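Local coordinates for protein cysteine synthase 3 (Entamoeba histolytica, PDB 6KR5) that catalyses the pyridoxal-phosphate-dependent synthesis of L-cysteine from O-acetylserine and sulfide, at residues L48-N52 with P53-V57; S86-T89 with G90-L93; C309-R312 with Y313-T316. All coordinates share one frame; numbering follows the deposited sequence.

Contact 1: residues L48-N52 with P53-V57; sequences LECFN and PMSSV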
loop_
_atom_site.group_PDB
_atom_site.type_symbol
_atom_site.label_atom_id
_atom_site.label_comp_id
_atom_site.label_asym_id
_atom_site.label_seq_id
_atom_site.Cartn_x
_atom_site.Cartn_y
_atom_site.Cartn_z
ATOM N N LEU B 48 -9.377 6.321 -1.616
ATOM C CA LEU B 48 -8.374 5.508 -0.924
ATOM C C LEU B 48 -6.978 6.064 -1.183
ATOM O O LEU B 48 -6.281 5.643 -2.114
ATOM C CB LEU B 48 -8.493 4.057 -1.362
ATOM C CG LEU B 48 -9.917 3.548 -1.211
ATOM C CD1 LEU B 48 -9.961 2.093 -1.626
ATOM C CD2 LEU B 48 -10.357 3.678 0.210
ATOM N N GLU B 49 -6.545 6.978 -0.308
ATOM C CA GLU B 49 -5.212 7.545 -0.449
ATOM C C GLU B 49 -4.129 6.540 -0.088
ATOM O O GLU B 49 -2.942 6.806 -0.315
ATOM C CB GLU B 49 -5.111 8.826 0.381
ATOM C CG GLU B 49 -6.021 9.919 -0.186
ATOM C CD GLU B 49 -5.591 10.330 -1.589
ATOM O OE1 GLU B 49 -4.410 10.717 -1.723
ATOM O OE2 GLU B 49 -6.413 10.274 -2.537
ATOM N N CYS B 50 -4.507 5.377 0.436
ATOM C CA CYS B 50 -3.551 4.299 0.615
ATOM C C CYS B 50 -2.988 3.793 -0.708
ATOM O O CYS B 50 -1.971 3.086 -0.707
ATOM C CB CYS B 50 -4.226 3.161 1.364
ATOM S SG CYS B 50 -3.141 1.797 1.692
ATOM N N PHE B 51 -3.617 4.137 -1.836
ATOM C CA PHE B 51 -3.122 3.688 -3.131
ATOM C C PHE B 51 -1.936 4.502 -3.637
ATOM O O PHE B 51 -1.355 4.140 -4.665
ATOM C CB PHE B 51 -4.253 3.697 -4.160
ATOM C CG PHE B 51 -5.063 2.431 -4.165
ATOM C CD1 PHE B 51 -5.955 2.175 -3.151
ATOM C CD2 PHE B 51 -4.934 1.515 -5.190
ATOM C CE1 PHE B 51 -6.707 1.006 -3.155
ATOM C CE2 PHE B 51 -5.678 0.349 -5.190
ATOM C CZ PHE B 51 -6.564 0.108 -4.177
ATOM N N ASN B 52 -1.555 5.585 -2.958
ATOM C CA ASN B 52 -0.306 6.253 -3.295
ATOM C C ASN B 52 0.874 5.305 -3.072
ATOM O O ASN B 52 0.778 4.352 -2.286
ATOM C CB ASN B 52 -0.161 7.517 -2.453
ATOM C CG ASN B 52 -1.046 8.642 -2.955
ATOM O OD1 ASN B 52 -0.818 9.179 -4.039
ATOM N ND2 ASN B 52 -2.074 8.987 -2.186
ATOM N N PRO B 53 2.000 5.524 -3.766
ATOM C CA PRO B 53 3.122 4.566 -3.661
ATOM C C PRO B 53 3.626 4.332 -2.245
ATOM O O PRO B 53 4.006 3.196 -1.916
ATOM C CB PRO B 53 4.208 5.192 -4.551
ATOM C CG PRO B 53 3.751 6.618 -4.813
ATOM C CD PRO B 53 2.252 6.561 -4.780
ATOM N N MET B 54 3.656 5.359 -1.391
ATOM C CA MET B 54 3.972 5.143 0.014
ATOM C C MET B 54 2.726 5.256 0.890
ATOM O O MET B 54 2.825 5.467 2.103
ATOM C CB MET B 54 5.092 6.078 0.473
ATOM C CG MET B 54 6.492 5.558 0.095
ATOM S SD MET B 54 6.823 3.829 0.548
ATOM C CE MET B 54 6.548 3.918 2.314
ATOM N N SER B 55 1.554 5.086 0.280
ATOM C CA SER B 55 0.342 4.630 0.961
ATOM C C SER B 55 -0.264 5.661 1.903
ATOM O O SER B 55 -0.970 5.299 2.851
ATOM C CB SER B 55 0.597 3.319 1.707
ATOM O OG SER B 55 1.072 2.355 0.784
ATOM N N SER B 56 -0.050 6.949 1.648
ATOM C CA SER B 56 -0.836 7.947 2.354
ATOM C C SER B 56 -0.995 9.183 1.492
ATOM O O SER B 56 -0.279 9.389 0.512
ATOM C CB SER B 56 -0.222 8.338 3.700
ATOM O OG SER B 56 0.667 9.444 3.554
ATOM N N VAL B 57 -1.963 10.009 1.892
ATOM C CA VAL B 57 -2.216 11.283 1.230
ATOM C C VAL B 57 -0.979 12.167 1.228
ATOM O O VAL B 57 -0.823 13.026 0.350
ATOM C CB VAL B 57 -3.414 11.955 1.928
ATOM C CG1 VAL B 57 -3.074 12.291 3.364
ATOM C CG2 VAL B 57 -3.872 13.179 1.165
HETATM O O HOH W 1 0.113 2.092 -1.467
#
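N52 and S55 close a type I beta turn: S55 N donates to N52 O at 2.8 Å. The donor stands well above the carbonyl plane (69° out of it), not on a lone pair. The N52 side chain reaches back toward the 3-10 turn at 49-51 through its amide. With CG beside the backbone N (chi1 -76°), N52 ND2 donates to E49 O at 3.0 Å, on a lone pair in the carbonyl plane. The same ND2 gives a second bond to E49 OE1 at 2.9 Å, reaching the oxygen from above the carboxylate plane. E49 O also accepts from N52 N. The far ends are held too: N52 OD1 by G22, E49 OE2 by T24, and OE1 by a salt bridge to R60. This loop joins strand 43-48 to helix 58-72, and S56 OG caps the backbone N of K58, where that helix begins. In relatives the lysine that follows this loop, K58 here, carries the cofactor as a Schiff base. Two CA-H...O contacts run in opposite directions between C50 and S55: S55 CA to C50 O at 3.2 Å, and C50 CA to S55 O at 3.6 Å, almost straight (169° at H). Apolar packing includes E49 against V57: V57 CB sits 3.9 Å from E49 CG, and V57 CG2 3.8 Å from E49 OE1. The V57 side chain is about 4 Å from pyridoxal-5'-phosphate.

Contact 2: residues S86-T89 with G90-L93; sequences SGNT and GIGL. With PLP (pyridoxal-5'-phosphate), chain D.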
loop_
_atom_site.group_PDB
_atom_site.type_symbol
_atom_site.label_atom_id
_atom_site.label_comp_id
_atom_site.label_asym_id
_atom_site.label_seq_id
_atom_site.Cartn_x
_atom_site.Cartn_y
_atom_site.Cartn_z
ATOM N N SER B 86 6.689 13.116 13.001
ATOM C CA SER B 86 6.800 11.697 13.303
ATOM C C SER B 86 5.827 10.865 12.474
ATOM O O SER B 86 5.728 9.650 12.681
ATOM C CB SER B 86 6.567 11.461 14.799
ATOM O OG SER B 86 7.459 12.238 15.593
ATOM N N GLY B 87 5.118 11.490 11.535
ATOM C CA GLY B 87 4.072 10.810 10.797
ATOM C C GLY B 87 4.242 10.730 9.296
ATOM O O GLY B 87 5.357 10.700 8.769
ATOM N N ASN B 88 3.117 10.692 8.587
ATOM C CA ASN B 88 3.163 10.429 7.156
ATOM C C ASN B 88 3.846 11.546 6.376
ATOM O O ASN B 88 4.369 11.295 5.286
ATOM C CB ASN B 88 1.751 10.202 6.634
ATOM C CG ASN B 88 1.189 8.879 7.071
ATOM O OD1 ASN B 88 1.920 7.893 7.214
ATOM N ND2 ASN B 88 -0.121 8.837 7.280
ATOM N N THR B 89 3.827 12.785 6.882
ATOM C CA THR B 89 4.484 13.867 6.153
ATOM C C THR B 89 5.955 13.566 5.937
ATOM O O THR B 89 6.501 13.826 4.856
ATOM C CB THR B 89 4.301 15.170 6.914
ATOM O OG1 THR B 89 2.909 15.495 6.903
ATOM C CG2 THR B 89 5.101 16.313 6.271
ATOM N N GLY B 90 6.608 13.001 6.951
ATOM C CA GLY B 90 8.004 12.641 6.795
ATOM C C GLY B 90 8.210 11.628 5.691
ATOM O O GLY B 90 9.158 11.733 4.910
ATOM N N ILE B 91 7.314 10.640 5.603
ATOM C CA ILE B 91 7.426 9.633 4.545
ATOM C C ILE B 91 7.261 10.274 3.173
ATOM O O ILE B 91 8.028 10.002 2.245
ATOM C CB ILE B 91 6.396 8.513 4.761
ATOM C CG1 ILE B 91 6.681 7.784 6.073
ATOM C CG2 ILE B 91 6.405 7.577 3.570
ATOM C CD1 ILE B 91 5.573 6.794 6.445
ATOM N N GLY B 92 6.257 11.139 3.023
ATOM C CA GLY B 92 6.036 11.769 1.733
ATOM C C GLY B 92 7.178 12.678 1.319
ATOM O O GLY B 92 7.543 12.737 0.142
ATOM N N LEU B 93 7.780 13.377 2.281
ATOM C CA LEU B 93 8.929 14.212 1.952
ATOM C C LEU B 93 10.135 13.360 1.589
ATOM O O LEU B 93 10.898 13.706 0.679
ATOM C CB LEU B 93 9.260 15.125 3.126
ATOM C CG LEU B 93 8.311 16.287 3.398
ATOM C CD1 LEU B 93 8.635 16.862 4.765
ATOM C CD2 LEU B 93 8.440 17.362 2.318
HETATM N N1 PLP D . -4.831 11.179 8.515
HETATM C C2 PLP D . -3.537 10.839 8.230
HETATM C C2A PLP D . -3.097 9.432 8.490
HETATM C C3 PLP D . -2.673 11.787 7.709
HETATM O O3 PLP D . -1.384 11.426 7.436
HETATM C C4 PLP D . -3.123 13.079 7.473
HETATM C C4A PLP D . -2.190 14.142 7.013
HETATM O O4A PLP D . -0.992 13.885 6.842
HETATM C C5 PLP D . -4.445 13.412 7.764
HETATM C C6 PLP D . -5.282 12.454 8.288
HETATM C C5A PLP D . -4.990 14.810 7.577
HETATM O O4P PLP D . -4.853 15.327 6.283
HETATM P P PLP D . -4.565 16.899 6.168
HETATM O O1P PLP D . -5.600 17.623 7.010
HETATM O O2P PLP D . -3.186 17.144 6.711
HETATM O O3P PLP D . -4.677 17.245 4.727
#
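The amide nitrogen of N88, whose side chain runs alongside that of I91, is gripped by two acceptors: O3 of pyridoxal-5'-phosphate, at 2.9 Å from ND2 and nearly straight (160°), and D308 OD2. At the other end of the amide, OD1 accepts from R312 NH1 and, weakly, from R116 NE, so the flip of the amide is settled from both ends. Donation to O3 would probably stabilise negative charge on that oxygen. I91 CD1 packs 3.9 Å from N88 OD1. N88 to L93 open helix 88-100, with S86 and G87 in the loop before it, in the beta-alpha-beta unit formed with strands 80-84 and 104-109; the SGNTG sequence matches the loop that, in related cysteine synthases, binds the substrate carboxylate. Backbone bonds then set the helix going: G92 N reaches N88 O at 3.0 Å, L93 N reaches T89 O at 2.9 Å, and G90 N makes a weak bond to G87 O. T89 and L93 point the same way. With its methyl opposite the backbone N, T89 turns CG2 toward L93 CD1, 3.9 Å away. T89 OG1 is hydrogen-bonded to Q159 OE1, while the L93 side chain continues onto I66 of helix 58-72.

Contact 3: residues C309-R312 with Y313-T316; sequences CGER and YLST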
loop_
_atom_site.group_PDB
_atom_site.type_symbol
_atom_site.label_atom_id
_atom_site.label_comp_id
_atom_site.label_asym_id
_atom_site.label_seq_id
_atom_site.Cartn_x
_atom_site.Cartn_y
_atom_site.Cartn_z
ATOM N N CYS B 309 -3.544 3.608 5.364
ATOM C CA CYS B 309 -3.901 2.203 5.505
ATOM C C CYS B 309 -3.728 1.725 6.943
ATOM O O CYS B 309 -2.856 2.199 7.674
ATOM C CB CYS B 309 -3.035 1.355 4.575
ATOM S SG CYS B 309 -3.378 -0.409 4.663
ATOM N N GLY B 310 -4.556 0.748 7.337
ATOM C CA GLY B 310 -4.467 0.205 8.676
ATOM C C GLY B 310 -3.191 -0.560 8.950
ATOM O O GLY B 310 -2.810 -0.696 10.118
ATOM N N GLU B 311 -2.513 -1.046 7.903
ATOM C CA GLU B 311 -1.269 -1.781 8.106
ATOM C C GLU B 311 -0.225 -0.927 8.812
ATOM O O GLU B 311 0.637 -1.455 9.524
ATOM C CB GLU B 311 -0.730 -2.285 6.764
ATOM C CG GLU B 311 0.525 -3.146 6.904
ATOM C CD GLU B 311 0.979 -3.778 5.601
ATOM O OE1 GLU B 311 0.408 -3.455 4.538
ATOM O OE2 GLU B 311 1.913 -4.605 5.655
ATOM N N ARG B 312 -0.293 0.390 8.640
ATOM C CA ARG B 312 0.599 1.320 9.324
ATOM C C ARG B 312 0.320 1.417 10.824
ATOM O O ARG B 312 1.063 2.106 11.535
ATOM C CB ARG B 312 0.486 2.696 8.659
ATOM C CG ARG B 312 1.678 3.629 8.872
ATOM C CD ARG B 312 1.848 4.604 7.711
ATOM N NE ARG B 312 2.492 3.966 6.569
ATOM C CZ ARG B 312 2.651 4.552 5.388
ATOM N NH1 ARG B 312 2.213 5.795 5.199
ATOM N NH2 ARG B 312 3.234 3.896 4.396
ATOM N N TYR B 313 -0.712 0.727 11.329
ATOM C CA TYR B 313 -1.109 0.812 12.728
ATOM C C TYR B 313 -1.115 -0.545 13.417
ATOM O O TYR B 313 -1.729 -0.687 14.474
ATOM C CB TYR B 313 -2.482 1.479 12.846
ATOM C CG TYR B 313 -2.424 2.841 12.224
ATOM C CD1 TYR B 313 -1.927 3.922 12.931
ATOM C CD2 TYR B 313 -2.786 3.024 10.901
ATOM C CE1 TYR B 313 -1.820 5.156 12.338
ATOM C CE2 TYR B 313 -2.692 4.253 10.304
ATOM C CZ TYR B 313 -2.204 5.314 11.025
ATOM O OH TYR B 313 -2.102 6.544 10.430
ATOM N N LEU B 314 -0.426 -1.539 12.852
ATOM C CA LEU B 314 -0.401 -2.859 13.480
ATOM C C LEU B 314 0.335 -2.846 14.810
ATOM O O LEU B 314 0.104 -3.730 15.643
ATOM C CB LEU B 314 0.247 -3.871 12.543
ATOM C CG LEU B 314 -0.462 -4.088 11.216
ATOM C CD1 LEU B 314 0.368 -5.042 10.364
ATOM C CD2 LEU B 314 -1.857 -4.634 11.434
ATOM N N SER B 315 1.209 -1.866 15.028
ATOM C CA SER B 315 1.911 -1.713 16.291
ATOM C C SER B 315 1.027 -1.159 17.401
ATOM O O SER B 315 1.465 -1.114 18.555
ATOM C CB SER B 315 3.125 -0.801 16.091
ATOM O OG SER B 315 2.742 0.408 15.455
ATOM N N THR B 316 -0.192 -0.735 17.087
ATOM C CA THR B 316 -1.143 -0.267 18.075
ATOM C C THR B 316 -2.100 -1.414 18.394
ATOM O O THR B 316 -1.935 -2.543 17.914
ATOM C CB THR B 316 -1.868 0.979 17.554
ATOM O OG1 THR B 316 -2.852 0.594 16.583
ATOM C CG2 THR B 316 -0.893 1.929 16.889
#
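The Y313 ring lies against the backbone of the turn that precedes it. Over one face sits the carbonyl carbon of R312, with R312 C 3.4 Å from Y313 CG. The edge is lined by G310 CA in the ring plane, and near that plane by G310 O and C309 O, the latter 3.3 Å from Y313 CD2. The ring takes this place because CG is beside the backbone N (chi1 -58°), which folds it back over the 3-10 turn 310-312. Its hydroxyl bonds D308 OD2, and Y313 is one of the residues lining the pyridoxal-5'-phosphate pocket.

The turn is tied by Y313 N to G310 O at 2.8 Å, the donor lying above the carbonyl plane (52° out of it). A weak, long bond (3.5 Å) runs from L314 N to E311 O. That oxygen also has L314 CG 3.3 Å away, and L314 CD1 reaches E311 CG at 3.9 Å, the two side chains crossing. Next comes a type I turn, Y313 to T316, in which Y313 O takes two donors: T316 OG1 at 2.7 Å, in the carbonyl plane, and T316 N.

The E311 carboxylate makes a salt bridge with R312 of the second subunit; R312 here does the same with E311 of that subunit, and its NH2 also bonds M54 O. The loop runs from strand 301-306 toward helix 327-335, with R116 of helix 114-122 touching both R312 and Y313, and L314 packing on M118 of the second subunit.

Overall arrangement
Contacts 1, 2 and 3 follow in that order along the chain but gather round one cofactor, with centres about 12 Å (1 to 2), 14 Å (1 to 3) and 15 Å (2 to 3) apart. Strands 43-48 and 301-306, which precede contacts 1 and 3, are parallel neighbours in the six-stranded sheet; helix 88-100 follows strand 80-84 of the four-stranded sheet. The contacts touch across the two, S56 on N88 and M54 on I91. Parts of both sheets thus meet at the cofactor, and contacts 1 and 3 also touch the second subunit. A C50-C309 disulfide is seen between them, but here C50 SG and C309 SG stand 3.7 Å apart, so it is probably partial.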